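Side-chain contacts in putative archaeal ammonia monooxygenase subunit B (Candidatus Nitrosocaldus yellowstonii, PDB 4O65), which forms the copper-binding cupredoxin domain of a subunit that probably belongs to an ammonia-oxidising monooxygenase complex: residues Ala28-Arg33 against Ala54-Val59; Ala76-Phe81 against Val111-Cys116. All blocks are in the same frame, centred on the assembly; numbering follows the deposited sequence.

Contact 1 (Ala28-Arg33 against Ala54-Val59); sequences AEFAKR and ARRQDV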
ATOM      1  N   ALA A  28      13.403  -4.252  -6.558  1.00 17.83           N
ATOM      2  CA  ALA A  28      14.582  -4.656  -7.346  1.00 19.33           C
ATOM      3  C   ALA A  28      15.904  -4.583  -6.557  1.00 19.81           C
ATOM      4  O   ALA A  28      16.779  -5.490  -6.697  1.00 19.43           O
ATOM      5  CB  ALA A  28      14.655  -3.862  -8.669  1.00 18.99           C
ATOM      6  N   GLU A  29      16.087  -3.493  -5.788  1.00 18.82           N
ATOM      7  CA  GLU A  29      17.343  -3.346  -5.012  1.00 21.71           C
ATOM      8  C   GLU A  29      17.436  -4.495  -3.978  1.00 20.83           C
ATOM      9  O   GLU A  29      18.516  -5.073  -3.780  1.00 20.58           O
ATOM     10  CB  GLU A  29      17.411  -2.010  -4.275  1.00 22.15           C
ATOM     11  CG  GLU A  29      18.781  -1.708  -3.649  1.00 24.43           C
ATOM     12  CD  GLU A  29      19.901  -1.554  -4.676  1.00 25.40           C
ATOM     13  OE1 GLU A  29      21.036  -1.818  -4.276  1.00 28.37           O
ATOM     14  OE2 GLU A  29      19.672  -1.178  -5.860  1.00 25.26           O
ATOM     15  N   PHE A  30      16.299  -4.835  -3.386  1.00 18.86           N
ATOM     16  CA  PHE A  30      16.267  -5.957  -2.434  1.00 19.26           C
ATOM     17  C   PHE A  30      16.572  -7.296  -3.121  1.00 19.31           C
ATOM     18  O   PHE A  30      17.387  -8.081  -2.612  1.00 19.40           O
ATOM     19  CB  PHE A  30      14.922  -6.069  -1.708  1.00 19.11           C
ATOM     20  CG  PHE A  30      14.864  -7.278  -0.819  1.00 19.15           C
ATOM     21  CD1 PHE A  30      15.580  -7.313   0.390  1.00 18.66           C
ATOM     22  CD2 PHE A  30      14.099  -8.400  -1.208  1.00 20.55           C
ATOM     23  CE1 PHE A  30      15.528  -8.441   1.224  1.00 19.42           C
ATOM     24  CE2 PHE A  30      14.048  -9.531  -0.366  1.00 20.33           C
ATOM     25  CZ  PHE A  30      14.751  -9.531   0.851  1.00 20.64           C
ATOM     26  N   ALA A  31      15.991  -7.508  -4.294  1.00 19.61           N
ATOM     27  CA  ALA A  31      16.283  -8.738  -5.086  1.00 19.77           C
ATOM     28  C   ALA A  31      17.757  -8.830  -5.442  1.00 20.09           C
ATOM     29  O   ALA A  31      18.391  -9.903  -5.332  1.00 20.26           O
ATOM     30  CB  ALA A  31      15.435  -8.769  -6.343  1.00 19.73           C
ATOM     31  N   LYS A  32      18.308  -7.714  -5.899  1.00 20.18           N
ATOM     32  CA  LYS A  32      19.732  -7.676  -6.281  1.00 21.47           C
ATOM     33  C   LYS A  32      20.608  -8.067  -5.072  1.00 22.20           C
ATOM     34  O   LYS A  32      21.572  -8.852  -5.211  1.00 21.75           O
ATOM     35  CB  LYS A  32      20.081  -6.260  -6.818  1.00 24.11           C
ATOM     36  CG  LYS A  32      21.572  -6.006  -7.052  1.00 28.19           C
ATOM     37  CD  LYS A  32      21.801  -4.636  -7.678  1.00 33.24           C
ATOM     38  CE  LYS A  32      23.250  -4.541  -8.165  1.00 39.11           C
ATOM     39  NZ  LYS A  32      23.578  -3.128  -8.531  1.00 44.30           N
ATOM     40  N   ARG A  33      20.329  -7.483  -3.917  1.00 20.37           N
ATOM     41  CA  ARG A  33      21.187  -7.641  -2.709  1.00 22.62           C
ATOM     42  C   ARG A  33      21.071  -9.085  -2.210  1.00 21.92           C
ATOM     43  O   ARG A  33      22.040  -9.698  -1.745  1.00 22.48           O
ATOM     44  CB  ARG A  33      20.743  -6.660  -1.581  1.00 24.79           C
ATOM     45  CG  ARG A  33      21.157  -5.221  -1.949  1.00 29.38           C
ATOM     46  CD  ARG A  33      20.854  -4.181  -0.867  1.00 32.46           C
ATOM     47  NE  ARG A  33      21.129  -2.832  -1.375  1.00 34.45           N
ATOM     48  CZ  ARG A  33      21.066  -1.692  -0.667  1.00 39.89           C
ATOM     49  NH1 ARG A  33      20.772  -1.704   0.618  1.00 38.29           N
ATOM     50  NH2 ARG A  33      21.314  -0.523  -1.266  1.00 40.97           N
ATOM     51  N   ALA A  54      10.640  -7.452   8.157  1.00 23.50           N
ATOM     52  CA  ALA A  54      11.881  -7.753   8.875  1.00 23.66           C
ATOM     53  C   ALA A  54      12.895  -8.395   7.954  1.00 23.97           C
ATOM     54  O   ALA A  54      14.106  -8.174   8.108  1.00 25.11           O
ATOM     55  CB  ALA A  54      11.625  -8.654  10.096  1.00 26.36           C
ATOM     56  N   ARG A  55      12.400  -9.178   7.007  1.00 22.88           N
ATOM     57  CA  ARG A  55      13.252  -9.825   5.985  1.00 23.57           C
ATOM     58  C   ARG A  55      13.433  -8.918   4.752  1.00 23.80           C
ATOM     59  O   ARG A  55      14.540  -8.797   4.216  1.00 24.00           O
ATOM     60  CB  ARG A  55      12.633 -11.151   5.605  1.00 25.45           C
ATOM     61  CG  ARG A  55      13.481 -11.974   4.616  1.00 28.15           C
ATOM     62  CD  ARG A  55      12.943 -13.360   4.361  1.00 31.19           C
ATOM     63  NE  ARG A  55      13.541 -14.382   5.236  1.00 39.54           N
ATOM     64  CZ  ARG A  55      12.864 -14.930   6.227  1.00 40.01           C
ATOM     65  NH1 ARG A  55      13.391 -15.856   6.996  1.00 41.19           N
ATOM     66  NH2 ARG A  55      11.619 -14.542   6.408  1.00 40.72           N
ATOM     67  N   ARG A  56      12.344  -8.327   4.288  1.00 23.26           N
ATOM     68  CA  ARG A  56      12.314  -7.578   3.005  1.00 23.07           C
ATOM     69  C   ARG A  56      12.441  -6.101   3.275  1.00 22.20           C
ATOM     70  O   ARG A  56      11.515  -5.485   3.854  1.00 22.35           O
ATOM     71  CB  ARG A  56      10.910  -7.793   2.391  1.00 22.29           C
ATOM     72  CG  ARG A  56      10.762  -9.110   1.691  1.00 24.36           C
ATOM     73  CD  ARG A  56       9.366  -9.215   1.105  1.00 21.52           C
ATOM     74  NE  ARG A  56       9.151  -8.216   0.026  1.00 19.74           N
ATOM     75  CZ  ARG A  56       8.124  -8.254  -0.787  1.00 18.85           C
ATOM     76  NH1 ARG A  56       7.179  -9.195  -0.596  1.00 18.92           N
ATOM     77  NH2 ARG A  56       8.010  -7.365  -1.795  1.00 17.18           N
ATOM     78  N   GLN A  57      13.488  -5.477   2.742  1.00 21.90           N
ATOM     79  CA  GLN A  57      13.738  -4.062   3.024  1.00 21.54           C
ATOM     80  C   GLN A  57      12.944  -3.163   2.073  1.00 19.54           C
ATOM     81  O   GLN A  57      13.071  -1.956   2.167  1.00 20.45           O
ATOM     82  CB  GLN A  57      15.233  -3.702   2.845  1.00 25.15           C
ATOM     83  CG  GLN A  57      16.013  -3.934   4.131  1.00 29.30           C
ATOM     84  CD  GLN A  57      16.208  -5.399   4.323  1.00 31.65           C
ATOM     85  OE1 GLN A  57      16.758  -6.061   3.465  1.00 33.67           O
ATOM     86  NE2 GLN A  57      15.788  -5.919   5.508  1.00 36.86           N
ATOM     87  N   ASP A  58      12.088  -3.745   1.240  1.00 18.22           N
ATOM     88  CA  ASP A  58      11.226  -2.962   0.358  1.00 17.26           C
ATOM     89  C   ASP A  58       9.777  -2.825   0.864  1.00 18.12           C
ATOM     90  O   ASP A  58       8.928  -2.219   0.161  1.00 18.06           O
ATOM     91  CB  ASP A  58      11.179  -3.605  -1.070  1.00 17.89           C
ATOM     92  CG  ASP A  58      10.574  -4.972  -1.063  1.00 18.81           C
ATOM     93  OD1 ASP A  58      10.913  -5.786  -0.132  1.00 19.75           O
ATOM     94  OD2 ASP A  58       9.810  -5.270  -2.010  1.00 18.71           O
ATOM     95  N   VAL A  59       9.499  -3.373   2.050  1.00 17.52           N
ATOM     96  CA  VAL A  59       8.111  -3.494   2.492  1.00 17.99           C
ATOM     97  C   VAL A  59       7.754  -2.432   3.528  1.00 16.98           C
ATOM     98  O   VAL A  59       8.485  -2.204   4.494  1.00 17.45           O
ATOM     99  CB  VAL A  59       7.820  -4.909   3.021  1.00 19.05           C
ATOM    100  CG1 VAL A  59       6.469  -4.983   3.735  1.00 19.27           C
ATOM    101  CG2 VAL A  59       7.900  -5.898   1.866  1.00 18.33           C
TER
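With CG of Phe30 swung anti to the backbone N (chi1 176°), the ring leaves its helix and reaches the backbone and first side-chain carbons of Arg56. The aromatic group then does nearly all the touching. Arg56 CA sits over one face in a CH-pi contact, 4.0 Å from the centroid of the Phe30 ring and displaced toward the rim. Beside it, Arg56 CG lies 3.9 Å from Phe30 CE2. Gln57 OE1 comes to the edge of the ring near its plane, 3.5 Å from Phe30 CE1, a polar oxygen facing the weakly positive rim. The carbonyl O of Arg55 also approaches Phe30 CE1, obliquely, at 3.2 Å. Farther out, a bend at chi3 (66°) turns the Arg56 guanidinium to Asp58 in a bidentate, side-on salt bridge close to the guanidinium plane, NE to OD1 (3.0 Å) and NH2 to OD2 (2.8 Å). It lies within the type I turn Arg56-Val59, consistent with a fixed turn. Asp58 OD2 is bonded as well to Ser118 of strand 110-119. Val46 of helix 40-47 and Ile25 of strand 23-25 also pack on Phe30, which thus joins helix 27-35 to the loop leading into strand 59-68.

Contact 2 (Ala76-Phe81 against Val111-Cys116); sequences AWISLF and VPYKLC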
ATOM      1  N   ALA A  76     -16.631   0.766   1.374  1.00 21.50           N
ATOM      2  CA  ALA A  76     -15.377   1.491   1.166  1.00 21.27           C
ATOM      3  C   ALA A  76     -14.253   0.610   0.646  1.00 22.53           C
ATOM      4  O   ALA A  76     -14.289  -0.626   0.755  1.00 23.38           O
ATOM      5  CB  ALA A  76     -14.972   2.157   2.480  1.00 19.56           C
ATOM      6  N   TRP A  77     -13.224   1.263   0.077  1.00 22.08           N
ATOM      7  CA  TRP A  77     -11.959   0.590  -0.222  1.00 22.90           C
ATOM      8  C   TRP A  77     -10.807   1.517   0.158  1.00 22.55           C
ATOM      9  O   TRP A  77     -10.995   2.740   0.340  1.00 21.76           O
ATOM     10  CB  TRP A  77     -11.883   0.190  -1.689  1.00 24.65           C
ATOM     11  CG  TRP A  77     -12.027   1.312  -2.691  1.00 27.41           C
ATOM     12  CD1 TRP A  77     -11.012   1.974  -3.393  1.00 27.36           C
ATOM     13  CD2 TRP A  77     -13.277   1.869  -3.188  1.00 29.31           C
ATOM     14  NE1 TRP A  77     -11.559   2.925  -4.232  1.00 29.40           N
ATOM     15  CE2 TRP A  77     -12.918   2.893  -4.158  1.00 29.72           C
ATOM     16  CE3 TRP A  77     -14.629   1.659  -2.889  1.00 32.40           C
ATOM     17  CZ2 TRP A  77     -13.891   3.662  -4.809  1.00 32.79           C
ATOM     18  CZ3 TRP A  77     -15.595   2.442  -3.555  1.00 36.53           C
ATOM     19  CH2 TRP A  77     -15.219   3.409  -4.494  1.00 34.99           C
ATOM     20  N   ILE A  78      -9.633   0.909   0.360  1.00 22.19           N
ATOM     21  CA  ILE A  78      -8.523   1.615   0.901  1.00 21.67           C
ATOM     22  C   ILE A  78      -7.302   1.493  -0.004  1.00 20.46           C
ATOM     23  O   ILE A  78      -7.129   0.481  -0.675  1.00 21.75           O
ATOM     24  CB  ILE A  78      -8.261   1.053   2.309  1.00 24.61           C
ATOM     25  CG1 ILE A  78      -7.248   1.876   3.062  1.00 26.19           C
ATOM     26  CG2 ILE A  78      -7.900  -0.458   2.310  1.00 25.24           C
ATOM     27  CD1 ILE A  78      -7.589   1.697   4.548  1.00 28.64           C
ATOM     28  N   SER A  79      -6.485   2.540  -0.065  1.00 19.88           N
ATOM     29  CA  SER A  79      -5.317   2.496  -0.896  1.00 19.81           C
ATOM     30  C   SER A  79      -4.279   3.409  -0.273  1.00 19.71           C
ATOM     31  O   SER A  79      -4.534   3.965   0.790  1.00 19.49           O
ATOM     32  CB  SER A  79      -5.644   2.902  -2.326  1.00 22.77           C
ATOM     33  OG  SER A  79      -6.212   4.202  -2.389  1.00 24.84           O
ATOM     34  N   LEU A  80      -3.142   3.553  -0.953  1.00 20.96           N
ATOM     35  CA  LEU A  80      -2.082   4.471  -0.476  1.00 20.97           C
ATOM     36  C   LEU A  80      -1.970   5.578  -1.496  1.00 21.70           C
ATOM     37  O   LEU A  80      -1.765   5.327  -2.738  1.00 22.84           O
ATOM     38  CB  LEU A  80      -0.762   3.721  -0.298  1.00 23.26           C
ATOM     39  CG  LEU A  80       0.346   4.548   0.362  1.00 25.09           C
ATOM     40  CD1 LEU A  80       0.123   4.590   1.858  1.00 25.30           C
ATOM     41  CD2 LEU A  80       1.703   3.967  -0.001  1.00 27.33           C
ATOM     42  N   PHE A  81      -2.092   6.804  -1.014  1.00 19.47           N
ATOM     43  CA  PHE A  81      -1.912   7.999  -1.847  1.00 20.19           C
ATOM     44  C   PHE A  81      -0.486   8.484  -1.734  1.00 23.69           C
ATOM     45  O   PHE A  81      -0.016   8.707  -0.633  1.00 21.56           O
ATOM     46  CB  PHE A  81      -2.878   9.107  -1.389  1.00 19.51           C
ATOM     47  CG  PHE A  81      -2.674  10.430  -2.101  1.00 22.94           C
ATOM     48  CD1 PHE A  81      -2.891  10.540  -3.479  1.00 24.71           C
ATOM     49  CD2 PHE A  81      -2.231  11.522  -1.391  1.00 25.58           C
ATOM     50  CE1 PHE A  81      -2.701  11.767  -4.122  1.00 28.84           C
ATOM     51  CE2 PHE A  81      -2.048  12.764  -2.016  1.00 30.68           C
ATOM     52  CZ  PHE A  81      -2.300  12.875  -3.367  1.00 29.91           C
ATOM     53  N   VAL A 111     -13.278   0.089  12.079  1.00 23.33           N
ATOM     54  CA  VAL A 111     -12.702  -1.015  11.305  1.00 25.33           C
ATOM     55  C   VAL A 111     -11.159  -0.809  11.403  1.00 24.11           C
ATOM     56  O   VAL A 111     -10.627   0.168  10.826  1.00 23.46           O
ATOM     57  CB  VAL A 111     -13.185  -0.978   9.822  1.00 26.64           C
ATOM     58  CG1 VAL A 111     -12.461  -2.030   8.971  1.00 28.88           C
ATOM     59  CG2 VAL A 111     -14.693  -1.283   9.773  1.00 27.10           C
ATOM     60  N   PRO A 112     -10.441  -1.727  12.095  1.00 23.10           N
ATOM     61  CA  PRO A 112      -8.959  -1.636  12.021  1.00 22.85           C
ATOM     62  C   PRO A 112      -8.510  -1.992  10.635  1.00 21.20           C
ATOM     63  O   PRO A 112      -9.159  -2.834   9.953  1.00 22.05           O
ATOM     64  CB  PRO A 112      -8.446  -2.697  13.051  1.00 24.94           C
ATOM     65  CG  PRO A 112      -9.651  -3.501  13.418  1.00 29.37           C
ATOM     66  CD  PRO A 112     -10.916  -2.727  13.083  1.00 26.46           C
ATOM     67  N   TYR A 113      -7.440  -1.343  10.158  1.00 18.82           N
ATOM     68  CA  TYR A 113      -6.933  -1.699   8.802  1.00 18.38           C
ATOM     69  C   TYR A 113      -5.428  -1.907   8.841  1.00 18.13           C
ATOM     70  O   TYR A 113      -4.725  -1.369   9.730  1.00 18.43           O
ATOM     71  CB  TYR A 113      -7.322  -0.600   7.764  1.00 17.63           C
ATOM     72  CG  TYR A 113      -6.525   0.683   7.885  1.00 18.03           C
ATOM     73  CD1 TYR A 113      -5.334   0.861   7.165  1.00 17.80           C
ATOM     74  CD2 TYR A 113      -7.036   1.775   8.623  1.00 17.29           C
ATOM     75  CE1 TYR A 113      -4.581   2.054   7.298  1.00 18.60           C
ATOM     76  CE2 TYR A 113      -6.335   2.958   8.724  1.00 18.45           C
ATOM     77  CZ  TYR A 113      -5.133   3.105   8.041  1.00 17.40           C
ATOM     78  OH  TYR A 113      -4.472   4.285   8.174  1.00 17.73           O
ATOM     79  N   LYS A 114      -4.941  -2.639   7.843  1.00 18.51           N
ATOM     80  CA  LYS A 114      -3.508  -2.857   7.669  1.00 19.68           C
ATOM     81  C   LYS A 114      -3.252  -2.965   6.165  1.00 20.49           C
ATOM     82  O   LYS A 114      -3.888  -3.781   5.443  1.00 22.08           O
ATOM     83  CB  LYS A 114      -3.024  -4.102   8.401  1.00 20.62           C
ATOM     84  CG  LYS A 114      -1.560  -4.480   8.010  1.00 22.45           C
ATOM     85  CD  LYS A 114      -1.039  -5.459   9.063  1.00 24.45           C
ATOM     86  CE  LYS A 114       0.308  -6.097   8.681  1.00 25.83           C
ATOM     87  NZ  LYS A 114       0.916  -6.951   9.787  1.00 28.63           N
ATOM     88  N   LEU A 115      -2.350  -2.120   5.683  1.00 18.43           N
ATOM     89  CA  LEU A 115      -1.932  -2.145   4.289  1.00 20.00           C
ATOM     90  C   LEU A 115      -0.460  -2.551   4.270  1.00 20.10           C
ATOM     91  O   LEU A 115       0.360  -2.060   5.089  1.00 20.93           O
ATOM     92  CB  LEU A 115      -2.003  -0.745   3.681  1.00 20.57           C
ATOM     93  CG  LEU A 115      -3.254   0.066   4.029  1.00 23.18           C
ATOM     94  CD1 LEU A 115      -3.157   1.399   3.306  1.00 23.32           C
ATOM     95  CD2 LEU A 115      -4.449  -0.732   3.566  1.00 23.75           C
ATOM     96  N   CYS A 116      -0.142  -3.477   3.369  1.00 19.70           N
ATOM     97  CA  CYS A 116       1.236  -3.940   3.242  1.00 18.64           C
ATOM     98  C   CYS A 116       1.585  -3.722   1.770  1.00 18.11           C
ATOM     99  O   CYS A 116       0.862  -4.240   0.916  1.00 18.70           O
ATOM    100  CB  CYS A 116       1.347  -5.405   3.552  1.00 21.89           C
ATOM    101  SG  CYS A 116       3.122  -5.869   3.704  1.00 29.12           S
TER
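Tyr113 presents one face of its ring to Ile78, while its OH is hydrogen-bonded to Thr129 OG1 on strand 123-133, a link that ties down the far end of the ring. No hydrogen bond passes between 76-81 and 111-116 themselves; the contact is made by apolar side chains. Ile78 CD1 stands over the ring in a CH-pi contact, 3.8 Å from the centroid of the Tyr113 ring and 24° off its normal. The methyl is shifted toward the CG-CD1 side, with 3.6 Å between Ile78 CD1 and Tyr113 CD1. With CG of Tyr113 between the backbone N and the carbonyl carbon (chi1 74°), the ring turns this face to the methyl, and the two side chains meet at about a right angle. These strands belong to the two facing sheets of the cupredoxin beta sandwich, 74-81 in the mixed sheet and 110-119 in the antiparallel one. The axes of segments 76-81 and 111-116 come within 8.5 Å, with a crossing angle of -46°, a separation spanned by side chains rather than by backbone pairing. CG2, the other branch of the isoleucine, serves Leu115: Ile78 CG2 comes within 3.7 Å of Leu115 CD2. Ile78 CG1, on the branch that ends over Tyr113, is 3.9 Å from that same methyl, Leu115 CD2. One side chain thus touches both Tyr113 and Leu115, two positions apart. The second leucine methyl turns to the backbone, Leu115 CD1 lying 3.8 Å from Ser79 O. Phe93 of strand 91-97 packs against Leu115, and Leu66 of strand 59-68 against Tyr113.

In the fold
Contact 2 spans the two facing sheets, whereas contact 1 packs a helix on a loop. The centre of contact 2 is about 8 Å, and that of contact 1 about 16 Å, from the centre of the chain; the two centres are 23 Å apart. Their segments nevertheless meet by packing of Val59 CG1 on Cys116 SG at 3.5 Å, and that sulfur forms the disulfide with Cys51. The copper ion is bound by His126 and His128. In contact 2 the side chain of Tyr113 is about 8 Å from that of His128, the side chain of Ser79 is about 13 Å from the copper, and Phe81 shares a backbone hydrogen bond with His128. Contact 1 is plain packing away from the metal.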